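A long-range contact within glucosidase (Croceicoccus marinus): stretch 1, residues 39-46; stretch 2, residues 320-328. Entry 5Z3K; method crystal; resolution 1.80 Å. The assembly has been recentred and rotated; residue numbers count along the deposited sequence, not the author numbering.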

# COMPACT_ATOMS: atom_id res chain seq x y z
N VAL A 39 0.40 -20.88 5.98
CA VAL A 39 0.66 -20.00 4.85
C VAL A 39 2.05 -20.25 4.28
O VAL A 39 2.97 -20.67 5.00
CB VAL A 39 0.50 -18.53 5.24
CG1 VAL A 39 -0.90 -18.29 5.75
CG2 VAL A 39 1.54 -18.15 6.29
N PRO A 40 2.26 -19.99 3.00
CA PRO A 40 3.60 -20.12 2.42
C PRO A 40 4.54 -19.04 2.95
O PRO A 40 4.13 -17.96 3.39
CB PRO A 40 3.35 -19.94 0.92
CG PRO A 40 2.15 -19.12 0.82
CD PRO A 40 1.27 -19.53 2.00
N ASP A 41 5.83 -19.34 2.88
CA ASP A 41 6.86 -18.36 3.23
C ASP A 41 7.24 -17.59 1.96
O ASP A 41 7.99 -18.10 1.13
CB ASP A 41 8.07 -19.05 3.86
CG ASP A 41 9.07 -18.07 4.47
OD1 ASP A 41 9.12 -16.89 4.04
OD2 ASP A 41 9.82 -18.47 5.38
N ILE A 42 6.75 -16.36 1.83
CA ILE A 42 7.05 -15.50 0.69
C ILE A 42 7.82 -14.25 1.13
O ILE A 42 7.86 -13.27 0.39
CB ILE A 42 5.77 -15.12 -0.08
CG1 ILE A 42 4.82 -14.38 0.86
CG2 ILE A 42 5.14 -16.39 -0.71
CD1 ILE A 42 3.47 -14.00 0.29
N LEU A 43 8.40 -14.26 2.33
CA LEU A 43 9.11 -13.09 2.83
C LEU A 43 10.23 -12.65 1.89
O LEU A 43 10.50 -11.45 1.74
CB LEU A 43 9.67 -13.38 4.23
CG LEU A 43 10.39 -12.24 4.92
CD1 LEU A 43 9.42 -11.07 5.18
CD2 LEU A 43 11.03 -12.72 6.25
N ASP A 44 10.91 -13.61 1.26
CA ASP A 44 11.98 -13.24 0.34
C ASP A 44 11.45 -12.45 -0.85
O ASP A 44 12.19 -11.65 -1.43
CB ASP A 44 12.73 -14.48 -0.16
CG ASP A 44 13.98 -14.13 -0.94
OD1 ASP A 44 14.93 -13.58 -0.34
OD2 ASP A 44 14.01 -14.39 -2.16
N VAL A 45 10.20 -12.68 -1.26
CA VAL A 45 9.62 -11.89 -2.35
C VAL A 45 9.40 -10.45 -1.89
O VAL A 45 9.64 -9.50 -2.65
CB VAL A 45 8.30 -12.52 -2.86
CG1 VAL A 45 7.73 -11.72 -4.05
CG2 VAL A 45 8.51 -13.98 -3.27
N TRP A 46 8.93 -10.27 -0.66
CA TRP A 46 8.79 -8.91 -0.13
C TRP A 46 10.15 -8.21 -0.07
O TRP A 46 10.27 -7.02 -0.40
CB TRP A 46 8.16 -8.94 1.27
CG TRP A 46 6.69 -9.21 1.32
CD1 TRP A 46 5.92 -9.80 0.36
CD2 TRP A 46 5.80 -8.89 2.40
NE1 TRP A 46 4.61 -9.87 0.78
CE2 TRP A 46 4.51 -9.31 2.03
CE3 TRP A 46 5.99 -8.31 3.66
CZ2 TRP A 46 3.40 -9.16 2.86
CZ3 TRP A 46 4.88 -8.15 4.50
CH2 TRP A 46 3.60 -8.58 4.09
N ILE A 320 -2.41 -11.32 -4.24
CA ILE A 320 -1.86 -11.41 -5.59
C ILE A 320 -1.08 -12.70 -5.84
O ILE A 320 -0.86 -13.05 -7.00
CB ILE A 320 -0.97 -10.20 -5.95
CG1 ILE A 320 0.20 -10.05 -4.97
CG2 ILE A 320 -1.83 -8.94 -6.03
CD1 ILE A 320 1.21 -8.98 -5.40
N PHE A 321 -0.67 -13.41 -4.80
CA PHE A 321 0.02 -14.68 -5.00
C PHE A 321 -0.98 -15.80 -5.27
O PHE A 321 -2.14 -15.73 -4.87
CB PHE A 321 0.86 -15.05 -3.78
CG PHE A 321 2.07 -14.17 -3.59
CD1 PHE A 321 1.93 -12.90 -3.04
CD2 PHE A 321 3.33 -14.63 -3.92
CE1 PHE A 321 3.05 -12.09 -2.87
CE2 PHE A 321 4.45 -13.82 -3.75
CZ PHE A 321 4.31 -12.55 -3.23
N GLU A 322 -0.51 -16.86 -5.92
CA GLU A 322 -1.35 -18.05 -6.04
C GLU A 322 -1.59 -18.67 -4.67
O GLU A 322 -0.82 -18.44 -3.73
CB GLU A 322 -0.70 -19.08 -6.97
CG GLU A 322 -0.43 -18.56 -8.37
CD GLU A 322 -1.70 -18.25 -9.12
OE1 GLU A 322 -2.65 -19.06 -9.08
OE2 GLU A 322 -1.75 -17.20 -9.78
N ASP A 323 -2.64 -19.49 -4.58
CA ASP A 323 -2.99 -20.15 -3.32
C ASP A 323 -1.78 -20.82 -2.66
O ASP A 323 -1.67 -20.85 -1.43
CB ASP A 323 -4.10 -21.17 -3.55
CG ASP A 323 -5.44 -20.52 -3.88
OD1 ASP A 323 -5.52 -19.27 -3.92
OD2 ASP A 323 -6.42 -21.26 -4.12
N ASP A 324 -0.87 -21.39 -3.46
CA ASP A 324 0.25 -22.14 -2.90
C ASP A 324 1.50 -21.29 -2.72
O ASP A 324 2.56 -21.82 -2.38
CB ASP A 324 0.56 -23.37 -3.77
CG ASP A 324 1.10 -23.02 -5.16
OD1 ASP A 324 1.14 -21.83 -5.55
OD2 ASP A 324 1.51 -23.97 -5.86
N GLY A 325 1.39 -19.98 -2.91
CA GLY A 325 2.52 -19.10 -2.75
C GLY A 325 3.31 -18.86 -4.02
O GLY A 325 4.29 -18.09 -3.98
N SER A 326 2.93 -19.48 -5.13
CA SER A 326 3.71 -19.32 -6.36
C SER A 326 3.38 -17.98 -7.02
O SER A 326 2.44 -17.28 -6.64
CB SER A 326 3.48 -20.49 -7.31
OG SER A 326 2.12 -20.61 -7.66
N GLN A 327 4.16 -17.65 -8.05
CA GLN A 327 4.21 -16.29 -8.59
C GLN A 327 3.55 -16.21 -9.95
O GLN A 327 3.23 -17.21 -10.60
CB GLN A 327 5.67 -15.81 -8.66
CG GLN A 327 6.22 -15.49 -7.29
CD GLN A 327 7.69 -15.22 -7.30
OE1 GLN A 327 8.21 -14.54 -8.18
NE2 GLN A 327 8.38 -15.76 -6.31
N ASN A 328 3.32 -14.97 -10.37
CA ASN A 328 2.54 -14.71 -11.57
C ASN A 328 2.88 -13.30 -12.05
O ASN A 328 3.85 -12.69 -11.59
CB ASN A 328 1.04 -14.89 -11.28
CG ASN A 328 0.60 -14.10 -10.07
OD1 ASN A 328 1.11 -13.01 -9.82
ND2 ASN A 328 -0.34 -14.65 -9.29

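Segments far apart in sequence can pack together without a hydrogen bond between them while each is held by bonds of its own, and this pair from a glucosidase illustrates the principle. The first stretch runs as a loop through Ile42, the N-cap residue, and then enters a helix; Val45 N donates to Ile42 O at 2.9 Å, while Asp41 OD1 accepts from Leu43 N at 3.2 Å. The second stretch has no regular helix or strand but is firmly folded. A type I turn spans Glu322 to Gly325, closed by Gly325 N to Glu322 O at 2.8 Å, and Glu322 N bonds to Ser326 O at 3.1 Å. Asp324 OD1 braces the turn further, accepting from Ser326 N at 3.0 Å and Ser326 OG at 2.6 Å. The backbones come closest at Pro40 and Gly325, whose CA atoms lie 5.4 Å apart.

No hydrogen bond crosses between the stretches, so the contact rests on van der Waals packing. Phe321 is its centre. Ile42 CD1 sits 3.8 Å from the centroid of the Phe321 ring and only 12° off the ring normal, a CH-pi contact that sets a methyl group against the aromatic face. Val45 approaches the ring edge instead, its CG1 lying 3.6 Å from Phe321 CZ, so two aliphatic side chains use different surfaces of one ring.

At the turn, Pro40 CG packs 3.6 Å from Gly325 CA. Glycine suits this position twice over: an ideal CB would lie 2.6 Å from Pro40 CB, a clash, and the backbone angles would jam it against the preceding carbonyl oxygen. The CA-to-CB bond of Gln327 points sideways, but the end of the side chain comes nearer, and its NE2 lies 3.5 Å from Val45 CG2, a polar group merely touching a methyl.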